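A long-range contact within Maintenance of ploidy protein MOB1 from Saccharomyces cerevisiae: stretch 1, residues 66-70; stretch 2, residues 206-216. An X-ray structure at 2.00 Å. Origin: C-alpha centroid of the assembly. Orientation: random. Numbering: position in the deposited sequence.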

ATOM      1  N   ALA A  66      -4.444   7.970  18.818  1.00 33.46           N
ATOM      2  CA  ALA A  66      -3.654   9.073  19.414  1.00 33.45           C
ATOM      3  C   ALA A  66      -4.061  10.473  18.928  1.00 32.22           C
ATOM      4  O   ALA A  66      -3.566  10.908  17.871  1.00 32.12           O
ATOM      5  CB  ALA A  66      -2.159   8.861  19.154  1.00 34.06           C
ATOM      6  N   VAL A  67      -4.929  11.175  19.682  1.00 30.74           N
ATOM      7  CA  VAL A  67      -5.433  12.510  19.255  1.00 30.07           C
ATOM      8  C   VAL A  67      -5.147  13.713  20.217  1.00 30.26           C
ATOM      9  O   VAL A  67      -4.571  14.769  19.819  1.00 29.28           O
ATOM     10  CB  VAL A  67      -6.945  12.432  18.825  1.00 30.30           C
ATOM     11  CG1 VAL A  67      -7.476  13.737  18.511  1.00 29.46           C
ATOM     12  CG2 VAL A  67      -7.114  11.586  17.575  1.00 30.40           C
ATOM     13  N   LYS A  68      -5.538  13.560  21.485  1.00 30.19           N
ATOM     14  CA  LYS A  68      -5.246  14.583  22.514  1.00 28.90           C
ATOM     15  C   LYS A  68      -3.742  14.900  22.656  1.00 27.79           C
ATOM     16  O   LYS A  68      -2.883  14.020  22.610  1.00 26.67           O
ATOM     17  CB  LYS A  68      -5.774  14.118  23.880  1.00 28.93           C
ATOM     18  CG  LYS A  68      -7.218  14.429  24.111  1.00 31.81           C
ATOM     19  CD  LYS A  68      -7.685  13.771  25.405  1.00 39.71           C
ATOM     20  CE  LYS A  68      -9.033  14.334  25.866  1.00 42.22           C
ATOM     21  NZ  LYS A  68      -9.782  13.328  26.699  1.00 44.69           N
ATOM     22  N   LEU A  69      -3.441  16.168  22.839  1.00 27.55           N
ATOM     23  CA  LEU A  69      -2.087  16.602  23.163  1.00 27.83           C
ATOM     24  C   LEU A  69      -1.665  16.045  24.528  1.00 28.09           C
ATOM     25  O   LEU A  69      -2.313  16.359  25.533  1.00 29.32           O
ATOM     26  CB  LEU A  69      -2.055  18.154  23.164  1.00 28.16           C
ATOM     27  CG  LEU A  69      -0.720  18.844  23.449  1.00 27.26           C
ATOM     28  CD1 LEU A  69       0.309  18.398  22.385  1.00 26.64           C
ATOM     29  CD2 LEU A  69      -0.951  20.361  23.419  1.00 27.95           C
ATOM     30  N   PRO A  70      -0.586  15.230  24.587  1.00 28.24           N
ATOM     31  CA  PRO A  70      -0.117  14.738  25.901  1.00 28.41           C
ATOM     32  C   PRO A  70       0.439  15.850  26.774  1.00 28.78           C
ATOM     33  O   PRO A  70       1.023  16.814  26.264  1.00 27.80           O
ATOM     34  CB  PRO A  70       1.006  13.749  25.536  1.00 29.02           C
ATOM     35  CG  PRO A  70       0.822  13.465  24.038  1.00 28.74           C
ATOM     36  CD  PRO A  70       0.247  14.716  23.484  1.00 27.50           C
ATOM     37  N   ARG A 206     -10.643   8.118   9.540  1.00 16.91           N
ATOM     38  CA  ARG A 206     -11.247   8.332  10.841  1.00 18.59           C
ATOM     39  C   ARG A 206     -10.275   9.108  11.754  1.00 17.74           C
ATOM     40  O   ARG A 206     -10.680  10.053  12.416  1.00 18.74           O
ATOM     41  CB  ARG A 206     -11.613   6.974  11.498  1.00 18.46           C
ATOM     42  CG  ARG A 206     -12.047   7.044  13.020  1.00 20.05           C
ATOM     43  CD  ARG A 206     -12.430   5.637  13.640  1.00 21.99           C
ATOM     44  NE  ARG A 206     -11.265   4.833  14.072  1.00 33.57           N
ATOM     45  CZ  ARG A 206     -10.994   3.586  13.647  1.00 36.48           C
ATOM     46  NH1 ARG A 206     -11.800   2.990  12.759  1.00 37.07           N
ATOM     47  NH2 ARG A 206      -9.924   2.928  14.102  1.00 34.36           N
ATOM     48  N   HIS A 207      -9.020   8.664  11.822  1.00 17.55           N
ATOM     49  CA  HIS A 207      -7.987   9.301  12.658  1.00 18.06           C
ATOM     50  C   HIS A 207      -7.689  10.741  12.153  1.00 18.16           C
ATOM     51  O   HIS A 207      -7.510  11.680  12.968  1.00 18.31           O
ATOM     52  CB  HIS A 207      -6.744   8.383  12.731  1.00 17.75           C
ATOM     53  CG  HIS A 207      -5.648   8.891  13.635  1.00 21.88           C
ATOM     54  ND1 HIS A 207      -4.308   8.811  13.301  1.00 23.26           N
ATOM     55  CD2 HIS A 207      -5.690   9.502  14.846  1.00 24.72           C
ATOM     56  CE1 HIS A 207      -3.577   9.335  14.267  1.00 24.74           C
ATOM     57  NE2 HIS A 207      -4.389   9.770  15.214  1.00 23.93           N
ATOM     58  N   PHE A 208      -7.686  10.924  10.823  1.00 17.63           N
ATOM     59  CA  PHE A 208      -7.494  12.257  10.198  1.00 17.98           C
ATOM     60  C   PHE A 208      -8.604  13.226  10.673  1.00 18.29           C
ATOM     61  O   PHE A 208      -8.317  14.328  11.127  1.00 18.13           O
ATOM     62  CB  PHE A 208      -7.483  12.103   8.656  1.00 17.99           C
ATOM     63  CG  PHE A 208      -7.223  13.388   7.884  1.00 18.76           C
ATOM     64  CD1 PHE A 208      -5.947  13.684   7.410  1.00 18.84           C
ATOM     65  CD2 PHE A 208      -8.270  14.264   7.571  1.00 22.34           C
ATOM     66  CE1 PHE A 208      -5.682  14.889   6.649  1.00 20.37           C
ATOM     67  CE2 PHE A 208      -8.049  15.450   6.812  1.00 21.53           C
ATOM     68  CZ  PHE A 208      -6.746  15.759   6.333  1.00 21.61           C
ATOM     69  N   CYS A 209      -9.865  12.772  10.598  1.00 18.48           N
ATOM     70  CA  CYS A 209     -11.036  13.564  10.956  1.00 20.16           C
ATOM     71  C   CYS A 209     -11.162  13.827  12.457  1.00 21.18           C
ATOM     72  O   CYS A 209     -11.581  14.907  12.833  1.00 23.49           O
ATOM     73  CB  CYS A 209     -12.328  12.920  10.431  1.00 19.75           C
ATOM     74  SG  CYS A 209     -12.446  12.924   8.603  1.00 21.06           S
ATOM     75  N   LEU A 210     -10.859  12.846  13.300  1.00 21.60           N
ATOM     76  CA  LEU A 210     -10.855  13.068  14.749  1.00 22.34           C
ATOM     77  C   LEU A 210      -9.789  14.065  15.191  1.00 22.41           C
ATOM     78  O   LEU A 210     -10.038  14.912  16.065  1.00 21.69           O
ATOM     79  CB  LEU A 210     -10.680  11.744  15.513  1.00 23.00           C
ATOM     80  CG  LEU A 210     -11.871  10.807  15.416  1.00 25.10           C
ATOM     81  CD1 LEU A 210     -11.465   9.394  15.885  1.00 27.61           C
ATOM     82  CD2 LEU A 210     -13.020  11.395  16.265  1.00 29.24           C
ATOM     83  N   PHE A 211      -8.616  13.977  14.556  1.00 22.18           N
ATOM     84  CA  PHE A 211      -7.481  14.858  14.854  1.00 23.74           C
ATOM     85  C   PHE A 211      -7.821  16.315  14.499  1.00 24.42           C
ATOM     86  O   PHE A 211      -7.649  17.223  15.325  1.00 24.74           O
ATOM     87  CB  PHE A 211      -6.218  14.361  14.145  1.00 23.04           C
ATOM     88  CG  PHE A 211      -4.958  14.961  14.675  1.00 24.64           C
ATOM     89  CD1 PHE A 211      -4.230  14.310  15.663  1.00 24.16           C
ATOM     90  CD2 PHE A 211      -4.489  16.164  14.178  1.00 23.74           C
ATOM     91  CE1 PHE A 211      -3.093  14.858  16.177  1.00 22.65           C
ATOM     92  CE2 PHE A 211      -3.332  16.727  14.697  1.00 26.56           C
ATOM     93  CZ  PHE A 211      -2.641  16.065  15.695  1.00 24.88           C
ATOM     94  N   ALA A 212      -8.371  16.533  13.304  1.00 24.91           N
ATOM     95  CA  ALA A 212      -8.873  17.829  12.905  1.00 26.28           C
ATOM     96  C   ALA A 212      -9.968  18.399  13.823  1.00 27.81           C
ATOM     97  O   ALA A 212     -10.006  19.612  14.053  1.00 28.83           O
ATOM     98  CB  ALA A 212      -9.366  17.781  11.475  1.00 26.19           C
ATOM     99  N   GLN A 213     -10.871  17.553  14.313  1.00 28.64           N
ATOM    100  CA  GLN A 213     -11.937  17.988  15.243  1.00 29.49           C
ATOM    101  C   GLN A 213     -11.339  18.471  16.612  1.00 29.53           C
ATOM    102  O   GLN A 213     -11.651  19.564  17.075  1.00 29.71           O
ATOM    103  CB  GLN A 213     -12.963  16.852  15.410  1.00 29.68           C
ATOM    104  CG  GLN A 213     -14.129  17.112  16.390  1.00 30.38           C
ATOM    105  CD  GLN A 213     -14.871  15.830  16.781  1.00 30.65           C
ATOM    106  OE1 GLN A 213     -16.072  15.718  16.549  1.00 34.02           O
ATOM    107  NE2 GLN A 213     -14.157  14.860  17.374  1.00 29.92           N
ATOM    108  N   GLU A 214     -10.471  17.662  17.216  1.00 30.14           N
ATOM    109  CA  GLU A 214      -9.817  17.961  18.498  1.00 30.82           C
ATOM    110  C   GLU A 214      -9.165  19.351  18.553  1.00 31.09           C
ATOM    111  O   GLU A 214      -9.113  19.976  19.627  1.00 30.56           O
ATOM    112  CB  GLU A 214      -8.759  16.905  18.810  1.00 30.55           C
ATOM    113  CG  GLU A 214      -7.950  17.156  20.105  1.00 32.97           C
ATOM    114  CD  GLU A 214      -8.814  17.149  21.385  1.00 34.74           C
ATOM    115  OE1 GLU A 214      -9.774  16.367  21.447  1.00 33.61           O
ATOM    116  OE2 GLU A 214      -8.505  17.909  22.330  1.00 34.66           O
ATOM    117  N   PHE A 215      -8.658  19.810  17.407  1.00 30.53           N
ATOM    118  CA  PHE A 215      -7.943  21.084  17.334  1.00 30.26           C
ATOM    119  C   PHE A 215      -8.630  22.145  16.496  1.00 30.67           C
ATOM    120  O   PHE A 215      -8.043  23.194  16.225  1.00 30.62           O
ATOM    121  CB  PHE A 215      -6.507  20.836  16.848  1.00 29.16           C
ATOM    122  CG  PHE A 215      -5.734  19.956  17.758  1.00 28.04           C
ATOM    123  CD1 PHE A 215      -5.168  20.469  18.929  1.00 22.34           C
ATOM    124  CD2 PHE A 215      -5.614  18.590  17.488  1.00 26.24           C
ATOM    125  CE1 PHE A 215      -4.456  19.653  19.764  1.00 22.27           C
ATOM    126  CE2 PHE A 215      -4.915  17.769  18.342  1.00 25.04           C
ATOM    127  CZ  PHE A 215      -4.329  18.300  19.493  1.00 26.48           C
ATOM    128  N   GLU A 216      -9.867  21.864  16.091  1.00 30.69           N
ATOM    129  CA  GLU A 216     -10.662  22.697  15.171  1.00 31.96           C
ATOM    130  C   GLU A 216      -9.983  23.132  13.861  1.00 31.20           C
ATOM    131  O   GLU A 216     -10.203  24.233  13.374  1.00 31.38           O
ATOM    132  CB  GLU A 216     -11.449  23.872  15.842  1.00 31.79           C
ATOM    133  CG  GLU A 216     -11.358  24.109  17.326  1.00 34.34           C
ATOM    134  CD  GLU A 216     -11.996  25.478  17.735  1.00 35.55           C
ATOM    135  OE1 GLU A 216     -13.251  25.590  17.763  1.00 38.61           O
ATOM    136  OE2 GLU A 216     -11.232  26.445  18.002  1.00 40.33           O
TER
HETATM  137  O   HOH W   1      -5.844  18.136  23.101  1.00 33.67           O

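A segment without regular secondary structure can be fixed to a helix by one well-placed aliphatic side chain, with polar ties at the edge of the contact helping to hold the backbone. The contact between residues 66-70 and 206-216 of MOB1 illustrates the principle. V67 is its centre: of the 360 Å² buried between the stretches, counting both sides, 114 Å² belongs to this residue. Its chi1 is t, and its two methyl groups spread along the helix. CG1 packs 3.4 Å from E214 CB and 3.8 Å from F211 CA, while CG2 lies 4.1 Å from L210 CB and 3.7 Å from H207 CD2. The partners thus fall on successive turns, and valine, branched at CB, is short and broad enough to touch them at once. Much of what it meets is helix backbone or the first carbons of longer side chains, so even E214 contributes an apolar surface here.

Farther along, the chain leaves helical geometry at F215, where the F215 N to F211 O hydrogen bond is already weak. The F215 side chain reaches back to the segment, with V67 O 3.4 Å from CE2 and L69 N 4.1 Å from CZ, both at the ring edge. L69 adds a looser apolar contact, its CB 4.3 Å from F215 CZ.

The polar ties lie around this centre. H207 NE2 donates a hydrogen bond to A66 O at 3.0 Å, nearly straight at 173°; imidazole suits the task because the N-H bond of NE2 points outward in the ring plane, toward a carbonyl oxygen at the ring edge. At the other end, a water bridges the stretches, accepting from L69 N at 3.1 Å and donating to E214 OE2 at 2.8 Å. K68, its CB directed away from the helix, remains exposed.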